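Local coordinates for ADP-ribose pyrophosphatase (Streptococcus suis, PDB 3O8S), which hydrolyses the pyrophosphate bond of ADP-ribose as a member of the Nudix hydrolase family, yielding AMP and ribose 5-phosphate, at the interface of chains A and B. Residues are numbered along the deposited sequence; one frame, centred on the assembly and turned at random. Chains: chain A/B, ADP-ribose pyrophosphatase.

Contact 1: the interface of chains A and B. Residues chain A 130, 202-203, 205; chain B 107, 124-127, 130, 150, 203.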
# COMPACT_ATOMS: atom_id res chain seq x y z
N ILE A 130 -0.00 5.32 0.13
CA ILE A 130 0.67 4.50 1.16
C ILE A 130 1.78 5.41 1.66
O ILE A 130 2.77 5.59 0.98
CB ILE A 130 1.19 3.14 0.65
CG1 ILE A 130 0.13 2.39 -0.11
CG2 ILE A 130 1.78 2.29 1.78
CD1 ILE A 130 0.62 2.04 -1.40
N GLU A 202 -2.67 7.49 -10.00
CA GLU A 202 -1.36 6.94 -9.69
C GLU A 202 -1.22 6.98 -8.17
O GLU A 202 -1.07 8.07 -7.62
CB GLU A 202 -0.23 7.73 -10.38
CG GLU A 202 1.10 6.98 -10.34
CD GLU A 202 1.21 5.78 -11.27
OE1 GLU A 202 0.42 5.67 -12.23
OE2 GLU A 202 2.08 4.92 -11.00
N THR A 203 -1.26 5.80 -7.50
CA THR A 203 -1.17 5.68 -6.04
C THR A 203 0.14 6.29 -5.56
O THR A 203 1.22 5.98 -6.09
CB THR A 203 -1.36 4.22 -5.66
OG1 THR A 203 -2.70 3.85 -5.99
CG2 THR A 203 -1.03 3.94 -4.19
N PHE A 205 3.19 7.18 -2.90
CA PHE A 205 3.90 6.49 -1.85
C PHE A 205 5.24 7.16 -1.64
O PHE A 205 5.71 7.86 -2.54
CB PHE A 205 4.02 4.98 -2.17
CG PHE A 205 4.92 4.59 -3.32
CD1 PHE A 205 4.54 4.84 -4.64
CD2 PHE A 205 6.11 3.91 -3.10
CE1 PHE A 205 5.35 4.45 -5.72
CE2 PHE A 205 6.94 3.54 -4.17
CZ PHE A 205 6.55 3.81 -5.48
N LYS B 107 9.24 2.85 0.12
CA LYS B 107 10.12 3.26 -0.98
C LYS B 107 11.58 3.11 -0.61
O LYS B 107 12.30 2.44 -1.35
CB LYS B 107 9.79 4.70 -1.40
CG LYS B 107 10.64 5.30 -2.50
CD LYS B 107 10.10 6.65 -2.96
CE LYS B 107 8.97 6.53 -3.96
NZ LYS B 107 8.52 7.84 -4.50
N ALA B 124 12.09 3.65 -7.13
CA ALA B 124 10.73 3.16 -6.85
C ALA B 124 9.76 4.00 -7.66
O ALA B 124 9.89 5.22 -7.68
CB ALA B 124 10.44 3.27 -5.37
N GLN B 125 8.85 3.36 -8.39
CA GLN B 125 8.03 4.11 -9.32
C GLN B 125 6.53 4.01 -9.08
O GLN B 125 5.84 5.02 -9.16
CB GLN B 125 8.33 3.58 -10.74
CG GLN B 125 7.94 4.50 -11.86
CD GLN B 125 8.55 4.05 -13.16
OE1 GLN B 125 9.58 4.56 -13.58
NE2 GLN B 125 7.91 3.11 -13.84
N ARG B 126 6.02 2.80 -8.90
CA ARG B 126 4.60 2.59 -8.88
C ARG B 126 4.26 1.46 -7.95
O ARG B 126 4.99 0.47 -7.89
CB ARG B 126 4.14 2.28 -10.35
CG ARG B 126 2.83 1.46 -10.53
CD ARG B 126 2.51 1.30 -12.02
NE ARG B 126 2.05 2.58 -12.57
CZ ARG B 126 1.78 2.82 -13.84
NH1 ARG B 126 1.95 1.87 -14.75
NH2 ARG B 126 1.32 4.00 -14.22
N VAL B 127 3.12 1.59 -7.25
CA VAL B 127 2.59 0.51 -6.42
C VAL B 127 1.78 -0.39 -7.36
O VAL B 127 0.74 0.03 -7.88
CB VAL B 127 1.76 0.98 -5.18
CG1 VAL B 127 1.44 -0.21 -4.27
CG2 VAL B 127 2.51 2.06 -4.40
N ILE B 130 -0.97 -4.12 -3.22
CA ILE B 130 -0.86 -4.27 -1.76
C ILE B 130 -1.71 -5.49 -1.46
O ILE B 130 -2.93 -5.40 -1.48
CB ILE B 130 -1.28 -3.02 -0.96
CG1 ILE B 130 -0.63 -1.77 -1.48
CG2 ILE B 130 -1.05 -3.19 0.54
CD1 ILE B 130 -1.62 -0.80 -1.79
N ILE B 150 6.23 -3.21 -5.71
CA ILE B 150 6.62 -1.91 -6.22
C ILE B 150 7.32 -2.07 -7.57
O ILE B 150 8.30 -2.81 -7.68
CB ILE B 150 7.53 -1.15 -5.19
CG1 ILE B 150 6.88 -1.06 -3.75
CG2 ILE B 150 8.03 0.23 -5.74
CD1 ILE B 150 5.75 -0.09 -3.62
N THR B 203 -3.84 0.50 -8.74
CA THR B 203 -3.16 -0.34 -7.75
C THR B 203 -4.14 -1.36 -7.17
O THR B 203 -5.26 -1.00 -6.76
CB THR B 203 -2.53 0.57 -6.70
OG1 THR B 203 -1.49 1.32 -7.35
CG2 THR B 203 -2.01 -0.19 -5.48
O HOH W 1 -1.32 3.29 -9.21
O HOH W 2 -4.17 3.48 -8.24
O HOH W 3 1.68 4.11 -7.87

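Contact 2: the interface of chains A and B. Residues chain A 70-71, 99-102, 104, 106; chain B 68-69, 130, 146.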
# COMPACT_ATOMS: atom_id res chain seq x y z
N LYS A 70 4.09 -0.34 11.86
CA LYS A 70 2.67 -0.56 12.15
C LYS A 70 1.83 -0.02 10.99
O LYS A 70 2.16 1.03 10.43
CB LYS A 70 2.27 0.11 13.48
CG LYS A 70 2.71 -0.67 14.71
N LEU A 71 0.79 -0.77 10.57
CA LEU A 71 -0.08 -0.40 9.46
C LEU A 71 -1.31 0.35 9.95
O LEU A 71 -2.01 -0.14 10.82
CB LEU A 71 -0.54 -1.65 8.68
CG LEU A 71 0.01 -1.90 7.27
CD1 LEU A 71 -0.76 -3.01 6.60
CD2 LEU A 71 -0.09 -0.67 6.38
N TRP A 99 -5.44 1.19 13.18
CA TRP A 99 -4.45 0.15 12.97
C TRP A 99 -5.10 -1.11 12.48
O TRP A 99 -6.16 -1.51 12.95
CB TRP A 99 -3.62 -0.08 14.23
CG TRP A 99 -2.65 1.03 14.49
CD1 TRP A 99 -1.65 1.46 13.67
CD2 TRP A 99 -2.58 1.84 15.67
NE1 TRP A 99 -0.97 2.50 14.26
CE2 TRP A 99 -1.51 2.75 15.50
CE3 TRP A 99 -3.34 1.90 16.86
CZ2 TRP A 99 -1.16 3.70 16.46
CZ3 TRP A 99 -2.99 2.85 17.82
CH2 TRP A 99 -1.91 3.72 17.62
N CYS A 100 -4.47 -1.69 11.46
CA CYS A 100 -4.94 -2.86 10.76
C CYS A 100 -4.88 -4.08 11.65
O CYS A 100 -3.82 -4.42 12.18
CB CYS A 100 -4.14 -3.06 9.47
SG CYS A 100 -4.82 -4.32 8.37
N ASP A 101 -6.04 -4.72 11.84
CA ASP A 101 -6.19 -5.96 12.61
C ASP A 101 -5.23 -7.00 12.01
O ASP A 101 -5.13 -7.10 10.78
CB ASP A 101 -7.65 -6.44 12.55
CG ASP A 101 -8.02 -7.39 13.65
OD1 ASP A 101 -7.68 -8.59 13.54
OD2 ASP A 101 -8.68 -6.94 14.61
N VAL A 102 -4.48 -7.69 12.87
CA VAL A 102 -3.45 -8.66 12.49
C VAL A 102 -3.99 -9.74 11.55
O VAL A 102 -3.32 -10.09 10.58
CB VAL A 102 -2.74 -9.30 13.72
CG1 VAL A 102 -1.36 -9.82 13.34
CG2 VAL A 102 -2.64 -8.33 14.89
N GLN A 104 -6.69 -9.50 9.59
CA GLN A 104 -7.48 -8.96 8.49
C GLN A 104 -6.63 -8.24 7.47
O GLN A 104 -5.60 -7.66 7.81
CB GLN A 104 -8.58 -8.03 9.02
CG GLN A 104 -9.78 -8.81 9.54
CD GLN A 104 -10.81 -7.93 10.16
OE1 GLN A 104 -11.74 -7.46 9.49
NE2 GLN A 104 -10.70 -7.71 11.46
N VAL A 106 -6.09 -5.26 4.39
CA VAL A 106 -6.26 -3.80 4.34
C VAL A 106 -7.72 -3.44 4.02
O VAL A 106 -8.32 -2.65 4.73
CB VAL A 106 -5.27 -3.17 3.32
CG1 VAL A 106 -5.68 -1.73 2.96
CG2 VAL A 106 -3.85 -3.19 3.86
N THR B 68 -0.26 -5.18 14.21
CA THR B 68 -0.73 -5.08 12.83
C THR B 68 -0.04 -6.16 11.95
O THR B 68 0.92 -6.78 12.43
CB THR B 68 -0.51 -3.65 12.27
OG1 THR B 68 0.88 -3.41 12.05
CG2 THR B 68 -1.13 -2.56 13.13
N PRO B 69 -0.47 -6.40 10.67
CA PRO B 69 0.23 -7.39 9.84
C PRO B 69 1.64 -6.93 9.45
O PRO B 69 1.86 -5.73 9.21
CB PRO B 69 -0.65 -7.51 8.58
CG PRO B 69 -1.94 -6.83 8.92
CD PRO B 69 -1.59 -5.79 9.92
N ILE B 130 -0.97 -4.12 -3.22
CA ILE B 130 -0.86 -4.27 -1.76
C ILE B 130 -1.71 -5.49 -1.46
O ILE B 130 -2.93 -5.40 -1.48
CB ILE B 130 -1.28 -3.02 -0.96
CG1 ILE B 130 -0.63 -1.77 -1.48
CG2 ILE B 130 -1.05 -3.19 0.54
CD1 ILE B 130 -1.62 -0.80 -1.79
N THR B 146 1.18 -8.41 4.80
CA THR B 146 0.67 -7.53 3.77
C THR B 146 1.87 -7.35 2.83
O THR B 146 2.96 -6.98 3.28
CB THR B 146 0.08 -6.24 4.37
OG1 THR B 146 -1.20 -6.53 4.93
CG2 THR B 146 -0.06 -5.11 3.34
O HOH W 4 -3.51 -6.62 3.42

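Contact 1: the interface of chains A and B
The C-terminal segment of chain A, residues 202 to 205, runs extended beside strand 120-132 of chain B, whose regular course is broken at B:Gln125 by a psi of -48°. This patch is part of the two-fold symmetric interface between the two copies of the protein, which may be that of a biological dimer.

A:Phe205 carries the largest buried surface of the patch. Its CG sits in the crowded position between backbone N and carbonyl carbon (chi1 69°), which sends the ring into chain B. The ring is held between two aliphatic groups. B:Val127 CG2 lies over one face, 3.9 Å from the ring centroid. On the opposite face, towards the rim, B:Lys107 CE approaches A:Phe205 CE2 to 3.6 Å. The far rim meets B:Ala124 CB and B:Ile150 CG2. The backbone N of B:Gln125 lies at the ring edge, in plane.

A:Glu202 and B:Arg126 form a salt bridge, crossing at about a right angle. The guanidinium grips side-on, one nitrogen to each carboxylate oxygen. B:Arg126 NH2 donates to A:Glu202 OE1 at 2.8 Å. B:Arg126 NE donates to A:Glu202 OE2, also at 2.8 Å. Both oxygens use their syn lone pairs and lie near the guanidinium plane, though the two flat groups are turned 32° apart. This pairing should fix the rotation of both ends.

Near the two-fold axis, the CD1 atoms of A:Ile130 and B:Ile130 meet tip to tip at 3.6 Å. Water 3 joins the chains, linking B:Val127 N at 3.0 Å to the carbonyl O of A:Thr203. The hydroxyls OG1 of A:Thr203 and OG1 of B:Thr203 are 3.1 Å apart, at most a weak hydrogen bond with no direction assigned. B:Thr203 OG1 already donates to the carbonyl O of B:Val127 at 2.6 Å, from above the carbonyl plane.

Contact 2: the interface of chains A and B
B:Thr68 and B:Pro69, at the start of the modelled chain B, lie against the Nudix box of chain A. They pack between the beginning of strand 70-79 and the loop that leads into the Nudix helix, 106-118. B:Thr68 buries more surface than any other residue here.

The two branches of B:Thr68 point at different targets. Its OG1 stands in the crowded position between backbone N and carbonyl carbon (chi1 71°). There the hydroxyl oxygen accepts a nearly straight hydrogen bond from A:Leu71 N, 3.0 Å long with 162° at the hydrogen. CG2 is anti to the carbonyl carbon and turns towards A:Trp99. It meets the root of that side chain, coming within 3.7 Å of A:Trp99 CB. The two side chains cross obliquely, and the methyl does not stack on the indole. The same methyl passes 3.4 Å from the carbonyl O of A:Cys100.

B:Pro69 presents the CG-CD edge of its ring to A:Cys100. B:Pro69 CD is 3.8 Å from A:Cys100 CB. The thiol SG of A:Cys100, anti to the backbone N, meets the same edge, 3.9 Å from B:Pro69 CG. A:Val102 lines the other side of this segment, its CG1 facing the carbonyl of B:Thr68.

A:Leu71 sends its side chain obliquely across B:Thr146. Its chi1 of -109° lies away from a staggered position. A:Leu71 CD1 comes to 3.9 Å from B:Thr146 CG2. B:Thr146 OG1, anti to its carbonyl carbon, makes a hydrogen bond of 2.8 Å to water 4. The same water is hydrogen-bonded to A:Val106 N at 3.1 Å, in the first turn of the Nudix helix. It therefore ties strand 145-157 of chain B to the start of this helix. A:Val106 CG2 faces B:Ile130 CG2 more loosely.

Contact 1 and contact 2 are centred about 17 Å apart, measured between the centres of their C-alpha atoms, and share B:Ile130. Strands 120-132 and 145-157 of chain B also serve both. The Nudix helix 106-118 takes part twice, from chain B in contact 1 and from chain A in contact 2. Each contact has a two-fold twin, so both ends of the modelled chain cross to the partner. The C-terminal segment does so in contact 1 and the N-terminal residues in contact 2. If the dimer is biological, it could help to position the Nudix helix and its leading loop.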